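Side-chain contacts in NAD-dependent aldehyde dehydrogenase (Burkholderia multivorans, PDB 5UJU), which probably oxidises aldehydes to carboxylic acids with NAD+ as the electron acceptor, as members of the aldehyde dehydrogenase family do: residues Gly224-Ala227 against Asp228-Thr231; Pro275-Gly278 against Ala279-Asp283. All coordinates share one frame; numbering follows the deposited sequence.

The chain reaches interaction 1 first. Residues 224-230 form the C-terminal part of helix 217-230, the crossover of the beta-alpha-beta unit that joins strand 191-211 to its parallel neighbour, strand 234-238, and Thr-231 follows it. Further on, past helix 245-260 and strand 268-270, comes interaction 2, where residues 275-283 lead from a loop into helix 278-285. Each contact is local, between neighbours along a helix or at its start, and closes no longer loop; the two follow in series and neither nest nor cross. The nearest atoms of interactions 1 and 2 are about 14 Å apart. Interaction 1 is buried, interaction 2 at the surface; strand 234-238 packs against the first and sends Lys-238 to the second.

Interaction 1: Gly224-Ala227 against Asp228-Thr231; sequences GLFA and DLAT
Asp-228 N bonds back to Gly-224 O, Leu-229 N to Leu-225 O and Ala-230 N to Phe-226 O, three sound i+4→i bonds of the alpha-helix at 2.9-3.0 Å. The next step is poorer: Thr-231 N reaches Ala-227 O only at a weak 3.3 Å, with an N-H...O angle of 129°. The hydroxyl can help. With chi1 at 54°, Thr-231 OG1 sits between its own backbone N and carbonyl carbon, which turns it back onto the helix end, 2.8 Å from Ala-227 O and 3.1 Å from Asp-228 O; which of the two takes its proton is not settled. Asp-228 O also accepts from Thr-231 N, at 3.2 Å, and from Asn-233 ND2. On the apolar side, Leu-225 and Leu-229 run side by side, with Leu-225 CD1 4.0 Å from Leu-229 CD1, both against Val-235, while Phe-226 packs on helices 97-132 and 158-175. This is the buried C-terminal part of the helix in the beta-alpha-beta crossover from strand 191-211 to strand 234-238. Its last carbonyls share one hydroxyl besides their other donors, and the Asp-228 carboxylate is probably balanced by Arg-553, with which OD1 forms a salt bridge.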
loop_
_atom_site.group_PDB
_atom_site.type_symbol
_atom_site.label_atom_id
_atom_site.label_comp_id
_atom_site.label_asym_id
_atom_site.label_seq_id
_atom_site.Cartn_x
_atom_site.Cartn_y
_atom_site.Cartn_z
ATOM N N GLY A 224 -7.645 6.486 -10.428
ATOM C CA GLY A 224 -6.258 6.113 -10.662
ATOM C C GLY A 224 -5.475 7.178 -11.414
ATOM O O GLY A 224 -4.318 7.456 -11.086
ATOM N N LEU A 225 -6.094 7.790 -12.427
ATOM C CA LEU A 225 -5.411 8.808 -13.222
ATOM C C LEU A 225 -4.961 9.982 -12.358
ATOM O O LEU A 225 -3.803 10.412 -12.421
ATOM C CB LEU A 225 -6.332 9.280 -14.346
ATOM C CG LEU A 225 -6.026 10.584 -15.100
ATOM C CD1 LEU A 225 -4.647 10.544 -15.766
ATOM C CD2 LEU A 225 -7.123 10.854 -16.134
ATOM N N PHE A 226 -5.861 10.497 -11.523
ATOM C CA PHE A 226 -5.559 11.678 -10.732
ATOM C C PHE A 226 -4.793 11.357 -9.456
ATOM O O PHE A 226 -4.037 12.207 -8.980
ATOM C CB PHE A 226 -6.860 12.436 -10.449
ATOM C CG PHE A 226 -7.364 13.159 -11.656
ATOM C CD1 PHE A 226 -6.830 14.394 -12.003
ATOM C CD2 PHE A 226 -8.285 12.567 -12.506
ATOM C CE1 PHE A 226 -7.251 15.055 -13.146
ATOM C CE2 PHE A 226 -8.709 13.224 -13.654
ATOM C CZ PHE A 226 -8.187 14.474 -13.973
ATOM N N ALA A 227 -4.945 10.151 -8.891
ATOM C CA ALA A 227 -4.008 9.730 -7.851
ATOM C C ALA A 227 -2.578 9.682 -8.392
ATOM O O ALA A 227 -1.620 10.028 -7.682
ATOM C CB ALA A 227 -4.409 8.362 -7.299
ATOM N N ASP A 228 -2.415 9.190 -9.624
ATOM C CA ASP A 228 -1.106 9.163 -10.266
ATOM C C ASP A 228 -0.564 10.581 -10.430
ATOM O O ASP A 228 0.558 10.877 -10.012
ATOM C CB ASP A 228 -1.201 8.468 -11.627
ATOM C CG ASP A 228 -1.192 6.937 -11.547
ATOM O OD1 ASP A 228 -0.918 6.380 -10.469
ATOM O OD2 ASP A 228 -1.455 6.289 -12.596
ATOM N N LEU A 229 -1.368 11.474 -11.022
ATOM C CA LEU A 229 -0.906 12.832 -11.317
ATOM C C LEU A 229 -0.616 13.614 -10.046
ATOM O O LEU A 229 0.408 14.297 -9.954
ATOM C CB LEU A 229 -1.947 13.572 -12.161
ATOM C CG LEU A 229 -2.021 13.232 -13.642
ATOM C CD1 LEU A 229 -3.200 13.988 -14.268
ATOM C CD2 LEU A 229 -0.684 13.594 -14.327
ATOM N N ALA A 230 -1.503 13.512 -9.051
ATOM C CA ALA A 230 -1.355 14.239 -7.796
ATOM C C ALA A 230 -0.136 13.790 -7.000
ATOM O O ALA A 230 0.255 14.470 -6.047
ATOM C CB ALA A 230 -2.619 14.079 -6.935
ATOM N N THR A 231 0.436 12.632 -7.316
ATOM C CA THR A 231 1.665 12.213 -6.657
ATOM C C THR A 231 2.862 12.302 -7.603
ATOM O O THR A 231 3.891 11.666 -7.359
ATOM C CB THR A 231 1.512 10.800 -6.082
ATOM O OG1 THR A 231 1.080 9.908 -7.117
ATOM C CG2 THR A 231 0.464 10.801 -4.936
#

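Interaction 2: Pro275-Gly278 against Ala279-Asp283; sequences PNDG and ALVQD
The carboxylate of Asp-277 offers one of its faces to Val-281: the CG2 methyl stands almost straight above the plane, with Val-281 CG2 3.8 Å from Asp-277 CG and nearly equidistant from both oxygens. At the OD2 end the group is gripped from outside the turn, by a salt bridge with Lys-238 and a hydrogen bond with Thr-273. A chi1 of 68° swings the carboxylate over the first helical turn, yet it makes no capping bond, although Asp-277 occupies the N-cap position. The backbone starts the helix instead. Val-281 N donates to Asp-277 O at 2.9 Å, and Gln-282 N to Gly-278 O at 2.9 Å. Methyl CG2 of Val-281 also leans on the first of these acceptors, 3.2 Å from Asp-277 O. One amide of the opening turn is served by water, which accepts from Ala-279 N at 2.9 Å and donates to Asn-276 O at 2.7 Å. A bound imidazole, probably from the crystallisation liquor, lies about 4 Å from the Val-281 side chain. OD2, held by Thr-273 and by Lys-238 at the end of strand 234-238, probably has its charge offset there, tying the start of helix 278-285 to the sheet while water and main chain build the turn.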
loop_
_atom_site.group_PDB
_atom_site.type_symbol
_atom_site.label_atom_id
_atom_site.label_comp_id
_atom_site.label_asym_id
_atom_site.label_seq_id
_atom_site.Cartn_x
_atom_site.Cartn_y
_atom_site.Cartn_z
ATOM N N PRO A 275 -10.091 -3.557 -30.738
ATOM C CA PRO A 275 -10.432 -4.698 -29.884
ATOM C C PRO A 275 -9.499 -5.883 -30.088
ATOM O O PRO A 275 -8.858 -6.039 -31.133
ATOM C CB PRO A 275 -11.864 -5.045 -30.314
ATOM C CG PRO A 275 -12.403 -3.760 -30.827
ATOM C CD PRO A 275 -11.244 -3.121 -31.540
ATOM N N ASN A 276 -9.482 -6.751 -29.066
ATOM C CA ASN A 276 -8.548 -7.870 -28.942
ATOM C C ASN A 276 -7.132 -7.357 -28.684
ATOM O O ASN A 276 -6.157 -7.895 -29.213
ATOM C CB ASN A 276 -8.578 -8.800 -30.166
ATOM C CG ASN A 276 -10.003 -9.189 -30.592
ATOM O OD1 ASN A 276 -10.925 -9.204 -29.779
ATOM N ND2 ASN A 276 -10.177 -9.512 -31.874
ATOM N N ASP A 277 -7.018 -6.312 -27.862
ATOM C CA ASP A 277 -5.727 -5.738 -27.503
ATOM C C ASP A 277 -5.085 -6.428 -26.300
ATOM O O ASP A 277 -4.159 -5.868 -25.704
ATOM C CB ASP A 277 -5.872 -4.230 -27.246
ATOM C CG ASP A 277 -6.690 -3.907 -25.982
ATOM O OD1 ASP A 277 -7.200 -4.832 -25.317
ATOM O OD2 ASP A 277 -6.867 -2.708 -25.681
ATOM N N GLY A 278 -5.559 -7.620 -25.922
ATOM C CA GLY A 278 -5.109 -8.224 -24.674
ATOM C C GLY A 278 -3.609 -8.477 -24.638
ATOM O O GLY A 278 -2.947 -8.206 -23.631
ATOM N N ALA A 279 -3.054 -9.020 -25.724
ATOM C CA ALA A 279 -1.613 -9.283 -25.764
ATOM C C ALA A 279 -0.804 -7.991 -25.698
ATOM O O ALA A 279 0.233 -7.936 -25.033
ATOM C CB ALA A 279 -1.251 -10.082 -27.016
ATOM N N LEU A 280 -1.238 -6.955 -26.418
ATOM C CA LEU A 280 -0.559 -5.665 -26.332
ATOM C C LEU A 280 -0.559 -5.155 -24.895
ATOM O O LEU A 280 0.451 -4.631 -24.410
ATOM C CB LEU A 280 -1.231 -4.666 -27.276
ATOM C CG LEU A 280 -0.635 -3.282 -27.530
ATOM C CD1 LEU A 280 -1.252 -2.676 -28.762
ATOM C CD2 LEU A 280 -0.892 -2.358 -26.374
ATOM N N VAL A 281 -1.689 -5.304 -24.198
ATOM C CA VAL A 281 -1.797 -4.787 -22.839
ATOM C C VAL A 281 -0.915 -5.587 -21.891
ATOM O O VAL A 281 -0.266 -5.019 -21.004
ATOM C CB VAL A 281 -3.270 -4.783 -22.396
ATOM C CG1 VAL A 281 -3.394 -4.454 -20.912
ATOM C CG2 VAL A 281 -4.036 -3.771 -23.226
ATOM N N GLN A 282 -0.881 -6.912 -22.050
ATOM C CA GLN A 282 0.020 -7.724 -21.235
ATOM C C GLN A 282 1.467 -7.268 -21.389
ATOM O O GLN A 282 2.193 -7.118 -20.395
ATOM C CB GLN A 282 -0.087 -9.196 -21.621
ATOM C CG GLN A 282 -1.287 -9.922 -21.111
ATOM C CD GLN A 282 -1.233 -11.372 -21.526
ATOM O OE1 GLN A 282 -0.191 -11.860 -21.985
ATOM N NE2 GLN A 282 -2.337 -12.077 -21.349
ATOM N N ASP A 283 1.908 -7.064 -22.635
ATOM C CA ASP A 283 3.281 -6.627 -22.875
ATOM C C ASP A 283 3.539 -5.279 -22.230
ATOM O O ASP A 283 4.580 -5.077 -21.599
ATOM C CB ASP A 283 3.567 -6.557 -24.374
ATOM C CG ASP A 283 3.638 -7.924 -25.019
ATOM O OD1 ASP A 283 3.662 -8.934 -24.273
ATOM O OD2 ASP A 283 3.667 -7.985 -26.269
HETATM O O HOH W 1 -3.682 -8.598 -28.548
#